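Vpx protein (Simian immunodeficiency virus, PDB 4Z8L) probably links host proteins such as SAMHD1 to the DCAF1 ubiquitin ligase receptor as a zinc-binding viral accessory protein. Local coordinates at residues C51-H54 / W55-H59; A77-T80 / H81-G85; K67-Y70 / L71-M74; N32-A35 / R36-H40. One frame throughout, in Å; residues are numbered along the deposited sequence.

Overall arrangement
Along the chain the order is interaction 4, 1, 3, 2, from the end of helix 21-35, through the end of helix 45-58, to the middle and then the end of helix 63-84. Interaction 3 lies at the core, about 4 Å from the centre of the chain, and touches both interaction 1 and interaction 4. Interactions 1 and 2 sit on opposite sides of that centre, with their own centres 26 Å apart. Interactions 2 and 4, centres 12 Å apart, meet at the zinc ion, which ties the loop after the first helix to the end of the third. The result is the zinc-braced three-helix fold of the Vpr/Vpx family.

Interaction 1 (C51-H54 / W55-H59); sequences CVEH and WHDRH
His-54 O takes two donors from His-59: a nearly straight bond from ring ND1 (3.1 Å, 168°) and a weak one from the backbone N. This is the C-terminal end of helix 45-58, widened into pi-type turns. Arg-58 N reaches back five residues to Glu-53 O at 3.1 Å, and Asp-57 N makes a weak bond of the same span to Val-52 O. One turn earlier, Cys-51 O is shared by His-54 N and Trp-55 N. The His-59 ring meets His-54 O edge-on, almost in its own plane, although the N-H comes from above the carbonyl plane and so misses the lone pairs.

His-54 is the hub of the side-chain contact. Its CG stands opposite the backbone N (chi1 -164°), which carries the imidazole out between Trp-55, Arg-58 and His-59; the three rings of His-54, Trp-55 and His-59 form an aromatic cluster. His-54 stacks face to face with the five-membered ring of Trp-55, centroids 5.0 Å apart and planes at 26°. On Arg-58, a bend at chi3 brings the guanidinium up so that one of its faces meets the imidazole at a slant, with Arg-58 CD 3.4 Å from His-54 ND1. On the buried flank, Val-52 CG2 comes to the edge of the His-56 ring at CD2, 3.6 Å away, and His-56 ND1 bonds to Arg-61 O in the turn that follows. The indole also meets Tyr-65 edge-to-face. At its six-membered rim, Cys-51 SG makes a sulfur-aromatic contact with Trp-55, 3.6 Å from CZ3 and near the ring plane.

Interaction 2 (A77-T80 / H81-G85); sequences AMYT and HMQQG. With ZN (zinc ion), chain G.
His-81 hydrogen-bonds back to Ala-77 and binds the zinc with its ring, in the closing turns of helix 63-84. The backbone bonds are regular alpha: His-81 N to Ala-77 O, Met-82 N to Met-78 O, Gln-83 N to Tyr-79 O and Gln-84 N to Thr-80 O, each 2.9 Å long. The first is nearly straight at 173°, the last more bent. Gly-85, with positive phi, then leaves the helix.

The metal bond runs from His-81 NE2 to zinc at 2.1 Å. With CG swung away from the backbone N (chi1 177°), the imidazole reaches out from the helix to where His-38 supplies the second ligand. Cys-86, a zinc ligand in another model of this protein, lies beside His-81 but is not bound to the ion here.

Apolar packing is made by two methionines lying side by side, each folded at chi2 and chi3. Met-78 CE rests 3.8 Å from Met-82 CG, and both side chains also touch His-38, so the pair backs the metal site. On another side of the helix, Gln-83 CG makes a CH-pi contact over one face of the Tyr-79 ring, 4.0 Å from its centroid.

Thr-80 turns its two branches to different partners: OG1 bonds back to Lys-76 O, while CG2 lies 3.4 Å from Gln-84 OE1.

Interaction 3 (K67-Y70 / L71-M74); sequences KYRY and LLLM
Leu-72 lays its CD1 over one face of the Tyr-68 ring, one helical turn earlier on helix 63-84. The methyl makes a CH-pi contact 3.8 Å from the ring centroid and 25° off the normal, shifted from the middle toward CE1 and CZ. The other methyl, CD2, reaches the same ring at CE2 (3.6 Å), so the fork of the leucine straddles the outer half of the aromatic surface. Leu-71 comes to that ring from a slanting direction, CD2 to CD1 of Tyr-68 at 4.1 Å.

Tyr-70 and Met-74 keep a different relation: they run alongside each other and point the same way. With chi1 at 167°, Tyr-70 holds its CG opposite its own N, and the ring extends forward along the helix to meet the thioether. Met-74 SD lies obliquely to the ring, 4.5 Å from the centroid and 47° off the normal, closest to the hydroxyl end. This is a Met-aromatic contact. Beneath both pairs the main chain is regular alpha helix, for instance Leu-72 N to Tyr-68 O at 2.9 Å.

Two polar ends reach the chain of another protein: there Arg-69 NH2 forms a salt bridge, and Tyr-68 OH a hydrogen bond, with acidic side chains. Toward helix 45-58, Tyr-70 meets Trp-48 edge-to-face and touches Leu-47 and Cys-51, while its OH bonds to Asn-32 OD1 on helix 21-35. Leu-71 and Met-74 pack on Ile-31 of that same helix, which leaves this part of helix 63-84 in contact with both others.

Interaction 4 (N32-A35 / R36-H40); sequences NREA and RLHFH. With ZN (zinc ion), chain G.
Different first torsions bring Glu-34 and His-38 together: the glutamate has CG anti to its N (chi1 178°), while the histidine places CG beside its N (chi1 -69°). A bend at chi2 then curls the carboxylate toward the imidazole, with the two planes 29° apart. Glu-34 OE2 lies in the ring plane at the edge of His-38, 3.8 Å from NE2, too far for a direct bond.

Here helix 21-35 ends. Arg-36 N still bonds to Asn-32 O in alpha fashion at 3.0 Å, but the next two bonds tighten to three residues: Leu-37 N to Glu-34 O at 3.1 Å and His-38 N to Ala-35 O at 3.2 Å. Ala-35 also receives Phe-39, whose CE2 comes 4.2 Å from Ala-35 CB.

The tight turn delivers His-38 ND1 to the zinc at 2.0 Å, next to the ligand from His-81 on helix 63-84. With ND1 taken by the metal, the ring's proton probably resides on NE2. Zinc would withdraw electron density from the ring and polarise that N-H, and the nearby carboxylate of Glu-34, acting only through its field, would probably offset part of the effect.

Interaction 1 (C51-H54 / W55-H59)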
loop_
_atom_site.group_PDB
_atom_site.type_symbol
_atom_site.label_atom_id
_atom_site.label_comp_id
_atom_site.label_asym_id
_atom_site.label_seq_id
_atom_site.Cartn_x
_atom_site.Cartn_y
_atom_site.Cartn_z
ATOM N N CYS B 51 -2.484 11.607 17.462
ATOM C CA CYS B 51 -2.087 10.363 18.099
ATOM C C CYS B 51 -1.581 10.637 19.505
ATOM O O CYS B 51 -2.019 9.990 20.460
ATOM C CB CYS B 51 -1.027 9.639 17.270
ATOM S SG CYS B 51 -1.716 8.658 15.919
ATOM N N VAL B 52 -0.750 11.665 19.651
ATOM C CA VAL B 52 -0.158 11.931 20.954
ATOM C C VAL B 52 -1.265 12.478 21.843
ATOM O O VAL B 52 -1.184 12.401 23.068
ATOM C CB VAL B 52 1.051 12.902 20.885
ATOM C CG1 VAL B 52 0.613 14.304 20.535
ATOM C CG2 VAL B 52 1.796 12.918 22.209
ATOM N N GLU B 53 -2.307 13.025 21.220
ATOM C CA GLU B 53 -3.448 13.508 21.983
ATOM C C GLU B 53 -4.371 12.358 22.372
ATOM O O GLU B 53 -4.990 12.392 23.435
ATOM C CB GLU B 53 -4.237 14.561 21.201
ATOM C CG GLU B 53 -3.542 15.903 21.064
ATOM C CD GLU B 53 -4.198 16.786 20.021
ATOM O OE1 GLU B 53 -5.442 16.746 19.911
ATOM O OE2 GLU B 53 -3.474 17.520 19.315
ATOM N N HIS B 54 -4.468 11.341 21.519
ATOM C CA HIS B 54 -5.498 10.326 21.727
ATOM C C HIS B 54 -5.060 9.171 22.620
ATOM O O HIS B 54 -5.611 8.971 23.700
ATOM C CB HIS B 54 -5.972 9.771 20.385
ATOM C CG HIS B 54 -7.262 9.014 20.474
ATOM N ND1 HIS B 54 -8.066 9.041 21.590
ATOM C CD2 HIS B 54 -7.882 8.203 19.581
ATOM C CE1 HIS B 54 -9.132 8.286 21.383
ATOM N NE2 HIS B 54 -9.043 7.767 20.173
ATOM N N TRP B 55 -4.069 8.412 22.170
ATOM C CA TRP B 55 -3.676 7.210 22.887
ATOM C C TRP B 55 -2.759 7.602 24.015
ATOM O O TRP B 55 -2.905 7.131 25.143
ATOM C CB TRP B 55 -2.989 6.213 21.963
ATOM C CG TRP B 55 -3.960 5.495 21.117
ATOM C CD1 TRP B 55 -4.984 4.694 21.534
ATOM C CD2 TRP B 55 -4.041 5.545 19.694
ATOM N NE1 TRP B 55 -5.686 4.225 20.452
ATOM C CE2 TRP B 55 -5.127 4.735 19.310
ATOM C CE3 TRP B 55 -3.293 6.188 18.707
ATOM C CZ2 TRP B 55 -5.481 4.554 17.977
ATOM C CZ3 TRP B 55 -3.648 6.009 17.386
ATOM C CH2 TRP B 55 -4.728 5.196 17.032
ATOM N N HIS B 56 -1.800 8.465 23.722
ATOM C CA HIS B 56 -0.954 8.929 24.795
ATOM C C HIS B 56 -1.652 9.773 25.837
ATOM O O HIS B 56 -1.554 9.485 27.017
ATOM C CB HIS B 56 0.229 9.720 24.293
ATOM C CG HIS B 56 0.980 10.379 25.407
ATOM N ND1 HIS B 56 1.230 9.753 26.614
ATOM C CD2 HIS B 56 1.483 11.622 25.518
ATOM C CE1 HIS B 56 1.863 10.591 27.414
ATOM N NE2 HIS B 56 2.020 11.740 26.775
ATOM N N ASP B 57 -2.277 10.867 25.434
ATOM C CA ASP B 57 -2.870 11.746 26.435
ATOM C C ASP B 57 -4.141 11.142 27.008
ATOM O O ASP B 57 -4.188 10.780 28.181
ATOM C CB ASP B 57 -3.141 13.138 25.867
ATOM C CG ASP B 57 -1.865 13.936 25.657
ATOM O OD1 ASP B 57 -0.836 13.600 26.288
ATOM O OD2 ASP B 57 -1.887 14.901 24.869
ATOM N N ARG B 58 -5.161 11.034 26.167
ATOM C CA ARG B 58 -6.509 10.706 26.610
ATOM C C ARG B 58 -6.646 9.322 27.255
ATOM O O ARG B 58 -7.471 9.138 28.152
ATOM C CB ARG B 58 -7.457 10.839 25.421
ATOM C CG ARG B 58 -8.823 10.208 25.578
ATOM C CD ARG B 58 -9.570 10.367 24.274
ATOM N NE ARG B 58 -9.349 11.700 23.723
ATOM C CZ ARG B 58 -9.726 12.084 22.509
ATOM N NH1 ARG B 58 -10.342 11.228 21.705
ATOM N NH2 ARG B 58 -9.480 13.318 22.094
ATOM N N HIS B 59 -5.831 8.357 26.840
ATOM C CA HIS B 59 -5.917 7.032 27.443
ATOM C C HIS B 59 -4.641 6.721 28.208
ATOM O O HIS B 59 -4.420 5.586 28.625
ATOM C CB HIS B 59 -6.170 5.965 26.378
ATOM C CG HIS B 59 -7.501 6.088 25.704
ATOM N ND1 HIS B 59 -7.719 6.926 24.632
ATOM C CD2 HIS B 59 -8.683 5.473 25.946
ATOM C CE1 HIS B 59 -8.979 6.828 24.247
ATOM N NE2 HIS B 59 -9.586 5.951 25.027
#

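Interaction 2 (A77-T80 / H81-G85)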
loop_
_atom_site.group_PDB
_atom_site.type_symbol
_atom_site.label_atom_id
_atom_site.label_comp_id
_atom_site.label_asym_id
_atom_site.label_seq_id
_atom_site.Cartn_x
_atom_site.Cartn_y
_atom_site.Cartn_z
ATOM N N ALA B 77 -0.719 5.266 4.836
ATOM C CA ALA B 77 -0.810 6.473 4.018
ATOM C C ALA B 77 0.162 6.425 2.838
ATOM O O ALA B 77 -0.222 6.689 1.703
ATOM C CB ALA B 77 -0.554 7.706 4.863
ATOM N N MET B 78 1.422 6.103 3.118
ATOM C CA MET B 78 2.431 5.948 2.076
ATOM C C MET B 78 2.020 4.863 1.091
ATOM O O MET B 78 2.178 5.023 -0.119
ATOM C CB MET B 78 3.796 5.622 2.684
ATOM C CG MET B 78 4.529 6.831 3.251
ATOM S SD MET B 78 4.870 8.083 1.995
ATOM C CE MET B 78 5.824 7.128 0.814
ATOM N N TYR B 79 1.499 3.759 1.618
ATOM C CA TYR B 79 0.958 2.700 0.776
ATOM C C TYR B 79 -0.078 3.287 -0.179
ATOM O O TYR B 79 0.016 3.117 -1.400
ATOM C CB TYR B 79 0.343 1.587 1.630
ATOM C CG TYR B 79 -0.526 0.618 0.860
ATOM C CD1 TYR B 79 0.032 -0.417 0.122
ATOM C CD2 TYR B 79 -1.910 0.736 0.877
ATOM C CE1 TYR B 79 -0.764 -1.303 -0.581
ATOM C CE2 TYR B 79 -2.714 -0.143 0.178
ATOM C CZ TYR B 79 -2.137 -1.160 -0.547
ATOM O OH TYR B 79 -2.942 -2.034 -1.240
ATOM N N THR B 80 -1.053 3.993 0.390
ATOM C CA THR B 80 -2.123 4.604 -0.391
ATOM C C THR B 80 -1.591 5.518 -1.491
ATOM O O THR B 80 -1.939 5.354 -2.657
ATOM C CB THR B 80 -3.069 5.424 0.503
ATOM O OG1 THR B 80 -3.711 4.556 1.446
ATOM C CG2 THR B 80 -4.123 6.124 -0.339
ATOM N N HIS B 81 -0.750 6.476 -1.112
ATOM C CA HIS B 81 -0.199 7.448 -2.052
ATOM C C HIS B 81 0.620 6.818 -3.169
ATOM O O HIS B 81 0.458 7.169 -4.337
ATOM C CB HIS B 81 0.667 8.469 -1.317
ATOM C CG HIS B 81 1.319 9.467 -2.223
ATOM N ND1 HIS B 81 0.606 10.416 -2.922
ATOM C CD2 HIS B 81 2.620 9.656 -2.551
ATOM C CE1 HIS B 81 1.439 11.152 -3.638
ATOM N NE2 HIS B 81 2.667 10.712 -3.430
ATOM N N MET B 82 1.508 5.896 -2.814
ATOM C CA MET B 82 2.372 5.283 -3.814
ATOM C C MET B 82 1.572 4.379 -4.746
ATOM O O MET B 82 1.898 4.254 -5.926
ATOM C CB MET B 82 3.501 4.497 -3.148
ATOM C CG MET B 82 4.419 5.345 -2.279
ATOM S SD MET B 82 4.955 6.878 -3.060
ATOM C CE MET B 82 5.944 6.253 -4.411
ATOM N N GLN B 83 0.517 3.758 -4.226
ATOM C CA GLN B 83 -0.369 2.978 -5.082
ATOM C C GLN B 83 -1.196 3.902 -5.968
ATOM O O GLN B 83 -1.616 3.522 -7.062
ATOM C CB GLN B 83 -1.279 2.074 -4.253
ATOM C CG GLN B 83 -0.552 0.901 -3.618
ATOM C CD GLN B 83 -0.004 -0.066 -4.648
ATOM O OE1 GLN B 83 1.133 0.068 -5.100
ATOM N NE2 GLN B 83 -0.813 -1.047 -5.028
ATOM N N GLN B 84 -1.424 5.118 -5.482
ATOM C CA GLN B 84 -2.145 6.135 -6.233
ATOM C C GLN B 84 -1.249 6.706 -7.322
ATOM O O GLN B 84 -1.727 7.182 -8.352
ATOM C CB GLN B 84 -2.621 7.253 -5.305
ATOM C CG GLN B 84 -4.120 7.289 -5.071
ATOM C CD GLN B 84 -4.516 8.296 -4.007
ATOM O OE1 GLN B 84 -3.902 8.367 -2.943
ATOM N NE2 GLN B 84 -5.550 9.081 -4.291
ATOM N N GLY B 85 0.058 6.648 -7.085
ATOM C CA GLY B 85 1.036 7.121 -8.047
ATOM C C GLY B 85 1.404 8.569 -7.798
ATOM O O GLY B 85 0.568 9.364 -7.373
HETATM ZN ZN ZN G . 4.355 11.553 -4.398
#

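Interaction 3 (K67-Y70 / L71-M74)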
loop_
_atom_site.group_PDB
_atom_site.type_symbol
_atom_site.label_atom_id
_atom_site.label_comp_id
_atom_site.label_asym_id
_atom_site.label_seq_id
_atom_site.Cartn_x
_atom_site.Cartn_y
_atom_site.Cartn_z
ATOM N N LYS B 67 3.324 6.456 19.159
ATOM C CA LYS B 67 4.233 6.610 18.029
ATOM C C LYS B 67 4.175 5.385 17.124
ATOM O O LYS B 67 4.355 5.491 15.912
ATOM C CB LYS B 67 5.667 6.837 18.510
ATOM C CG LYS B 67 5.903 8.220 19.084
ATOM C CD LYS B 67 7.357 8.456 19.473
ATOM C CE LYS B 67 7.935 7.295 20.256
ATOM N NZ LYS B 67 9.341 7.580 20.655
ATOM N N TYR B 68 3.878 4.230 17.710
ATOM C CA TYR B 68 3.732 3.003 16.937
ATOM C C TYR B 68 2.473 3.040 16.079
ATOM O O TYR B 68 2.503 2.695 14.897
ATOM C CB TYR B 68 3.714 1.785 17.861
ATOM C CG TYR B 68 3.469 0.481 17.140
ATOM C CD1 TYR B 68 4.399 -0.027 16.242
ATOM C CD2 TYR B 68 2.307 -0.246 17.361
ATOM C CE1 TYR B 68 4.172 -1.220 15.580
ATOM C CE2 TYR B 68 2.073 -1.437 16.708
ATOM C CZ TYR B 68 3.008 -1.920 15.819
ATOM O OH TYR B 68 2.770 -3.107 15.165
ATOM N N ARG B 69 1.365 3.457 16.682
ATOM C CA ARG B 69 0.104 3.570 15.958
ATOM C C ARG B 69 0.187 4.652 14.877
ATOM O O ARG B 69 -0.383 4.505 13.783
ATOM C CB ARG B 69 -1.038 3.866 16.930
ATOM C CG ARG B 69 -1.299 2.749 17.929
ATOM C CD ARG B 69 -1.797 1.488 17.238
ATOM N NE ARG B 69 -3.017 1.725 16.472
ATOM C CZ ARG B 69 -4.245 1.528 16.943
ATOM N NH1 ARG B 69 -4.421 1.085 18.181
ATOM N NH2 ARG B 69 -5.299 1.770 16.175
ATOM N N TYR B 70 0.909 5.728 15.186
ATOM C CA TYR B 70 1.203 6.769 14.204
ATOM C C TYR B 70 1.959 6.177 13.024
ATOM O O TYR B 70 1.608 6.406 11.859
ATOM C CB TYR B 70 2.023 7.894 14.839
ATOM C CG TYR B 70 2.628 8.854 13.838
ATOM C CD1 TYR B 70 1.858 9.838 13.236
ATOM C CD2 TYR B 70 3.971 8.767 13.490
ATOM C CE1 TYR B 70 2.409 10.714 12.319
ATOM C CE2 TYR B 70 4.530 9.636 12.574
ATOM C CZ TYR B 70 3.744 10.609 11.991
ATOM O OH TYR B 70 4.297 11.479 11.079
ATOM N N LEU B 71 2.992 5.406 13.349
ATOM C CA LEU B 71 3.818 4.722 12.363
ATOM C C LEU B 71 2.969 3.873 11.431
ATOM O O LEU B 71 3.080 3.974 10.211
ATOM C CB LEU B 71 4.859 3.846 13.067
ATOM C CG LEU B 71 5.615 2.806 12.236
ATOM C CD1 LEU B 71 6.561 3.456 11.249
ATOM C CD2 LEU B 71 6.363 1.840 13.140
ATOM N N LEU B 72 2.119 3.044 12.026
ATOM C CA LEU B 72 1.193 2.193 11.287
ATOM C C LEU B 72 0.319 2.992 10.320
ATOM O O LEU B 72 0.284 2.712 9.106
ATOM C CB LEU B 72 0.308 1.416 12.267
ATOM C CG LEU B 72 0.731 -0.005 12.653
ATOM C CD1 LEU B 72 2.237 -0.108 12.817
ATOM C CD2 LEU B 72 0.026 -0.429 13.932
ATOM N N LEU B 73 -0.374 3.993 10.864
ATOM C CA LEU B 73 -1.243 4.835 10.051
ATOM C C LEU B 73 -0.499 5.400 8.854
ATOM O O LEU B 73 -0.992 5.360 7.726
ATOM C CB LEU B 73 -1.819 5.988 10.871
ATOM C CG LEU B 73 -2.892 5.668 11.910
ATOM C CD1 LEU B 73 -3.553 6.944 12.400
ATOM C CD2 LEU B 73 -3.917 4.701 11.355
ATOM N N MET B 74 0.705 5.905 9.095
ATOM C CA MET B 74 1.431 6.578 8.031
ATOM C C MET B 74 2.030 5.595 7.021
ATOM O O MET B 74 2.245 5.954 5.867
ATOM C CB MET B 74 2.508 7.487 8.601
ATOM C CG MET B 74 2.504 8.842 7.921
ATOM S SD MET B 74 3.872 9.885 8.409
ATOM C CE MET B 74 5.172 9.037 7.538
#

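Interaction 4 (N32-A35 / R36-H40)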
loop_
_atom_site.group_PDB
_atom_site.type_symbol
_atom_site.label_atom_id
_atom_site.label_comp_id
_atom_site.label_asym_id
_atom_site.label_seq_id
_atom_site.Cartn_x
_atom_site.Cartn_y
_atom_site.Cartn_z
ATOM N N ASN B 32 9.020 9.506 8.028
ATOM C CA ASN B 32 8.785 10.950 7.976
ATOM C C ASN B 32 9.622 11.645 6.904
ATOM O O ASN B 32 9.103 12.481 6.148
ATOM C CB ASN B 32 9.062 11.602 9.331
ATOM C CG ASN B 32 8.060 11.197 10.391
ATOM O OD1 ASN B 32 6.887 11.565 10.326
ATOM N ND2 ASN B 32 8.521 10.458 11.389
ATOM N N ARG B 33 10.910 11.301 6.838
ATOM C CA ARG B 33 11.796 11.866 5.813
ATOM C C ARG B 33 11.212 11.624 4.430
ATOM O O ARG B 33 11.308 12.481 3.557
ATOM C CB ARG B 33 13.228 11.297 5.862
ATOM C CG ARG B 33 13.779 10.791 7.199
ATOM C CD ARG B 33 13.373 11.620 8.407
ATOM N NE ARG B 33 14.020 12.915 8.524
ATOM C CZ ARG B 33 15.250 13.092 8.990
ATOM N NH1 ARG B 33 15.968 12.051 9.392
ATOM N NH2 ARG B 33 15.751 14.317 9.071
ATOM N N GLU B 34 10.601 10.459 4.233
ATOM C CA GLU B 34 10.049 10.148 2.920
ATOM C C GLU B 34 8.678 10.787 2.700
ATOM O O GLU B 34 8.361 11.219 1.588
ATOM C CB GLU B 34 9.953 8.633 2.727
ATOM C CG GLU B 34 9.348 8.217 1.394
ATOM C CD GLU B 34 10.394 7.946 0.329
ATOM O OE1 GLU B 34 11.562 7.687 0.689
ATOM O OE2 GLU B 34 10.045 7.994 -0.871
ATOM N N ALA B 35 7.873 10.865 3.753
ATOM C CA ALA B 35 6.538 11.441 3.637
ATOM C C ALA B 35 6.565 12.948 3.436
ATOM O O ALA B 35 5.600 13.522 2.931
ATOM C CB ALA B 35 5.713 11.106 4.853
ATOM N N ARG B 36 7.659 13.597 3.821
ATOM C CA ARG B 36 7.763 15.037 3.589
ATOM C C ARG B 36 7.930 15.364 2.102
ATOM O O ARG B 36 7.884 16.528 1.704
ATOM C CB ARG B 36 8.897 15.648 4.412
ATOM C CG ARG B 36 8.489 15.891 5.860
ATOM C CD ARG B 36 9.680 16.157 6.757
ATOM N NE ARG B 36 10.830 16.631 5.996
ATOM C CZ ARG B 36 11.160 17.912 5.875
ATOM N NH1 ARG B 36 10.422 18.848 6.459
ATOM N NH2 ARG B 36 12.223 18.261 5.164
ATOM N N LEU B 37 8.136 14.331 1.290
ATOM C CA LEU B 37 8.289 14.491 -0.154
ATOM C C LEU B 37 6.973 14.313 -0.922
ATOM O O LEU B 37 6.977 14.343 -2.152
ATOM C CB LEU B 37 9.319 13.493 -0.705
ATOM C CG LEU B 37 10.822 13.781 -0.664
ATOM C CD1 LEU B 37 11.350 13.865 0.753
ATOM C CD2 LEU B 37 11.576 12.715 -1.450
ATOM N N HIS B 38 5.855 14.126 -0.218
ATOM C CA HIS B 38 4.621 13.687 -0.885
ATOM C C HIS B 38 3.295 14.366 -0.488
ATOM O O HIS B 38 2.241 14.034 -1.041
ATOM C CB HIS B 38 4.477 12.172 -0.697
ATOM C CG HIS B 38 5.498 11.367 -1.448
ATOM N ND1 HIS B 38 5.614 11.407 -2.821
ATOM C CD2 HIS B 38 6.437 10.490 -1.019
ATOM C CE1 HIS B 38 6.585 10.597 -3.207
ATOM N NE2 HIS B 38 7.100 10.029 -2.132
ATOM N N PHE B 39 3.342 15.293 0.464
ATOM C CA PHE B 39 2.138 15.938 0.996
ATOM C C PHE B 39 2.391 17.473 1.160
ATOM O O PHE B 39 3.524 17.902 1.332
ATOM C CB PHE B 39 1.720 15.284 2.320
ATOM C CG PHE B 39 1.446 13.787 2.213
ATOM C CD1 PHE B 39 0.368 13.285 1.483
ATOM C CD2 PHE B 39 2.289 12.880 2.843
ATOM C CE1 PHE B 39 0.149 11.900 1.389
ATOM C CE2 PHE B 39 2.072 11.510 2.753
ATOM C CZ PHE B 39 1.005 11.019 2.029
ATOM N N HIS B 40 1.334 18.275 0.987
ATOM C CA HIS B 40 1.384 19.753 0.949
ATOM C C HIS B 40 0.199 20.379 1.758
ATOM O O HIS B 40 -0.927 19.948 1.512
ATOM C CB HIS B 40 1.496 20.185 -0.545
ATOM C CG HIS B 40 1.556 21.670 -0.780
ATOM N ND1 HIS B 40 0.461 22.493 -0.716
ATOM C CD2 HIS B 40 2.618 22.463 -1.066
ATOM C CE1 HIS B 40 0.832 23.738 -1.000
ATOM N NE2 HIS B 40 2.132 23.742 -1.205
HETATM ZN ZN ZN G . 4.355 11.553 -4.398
#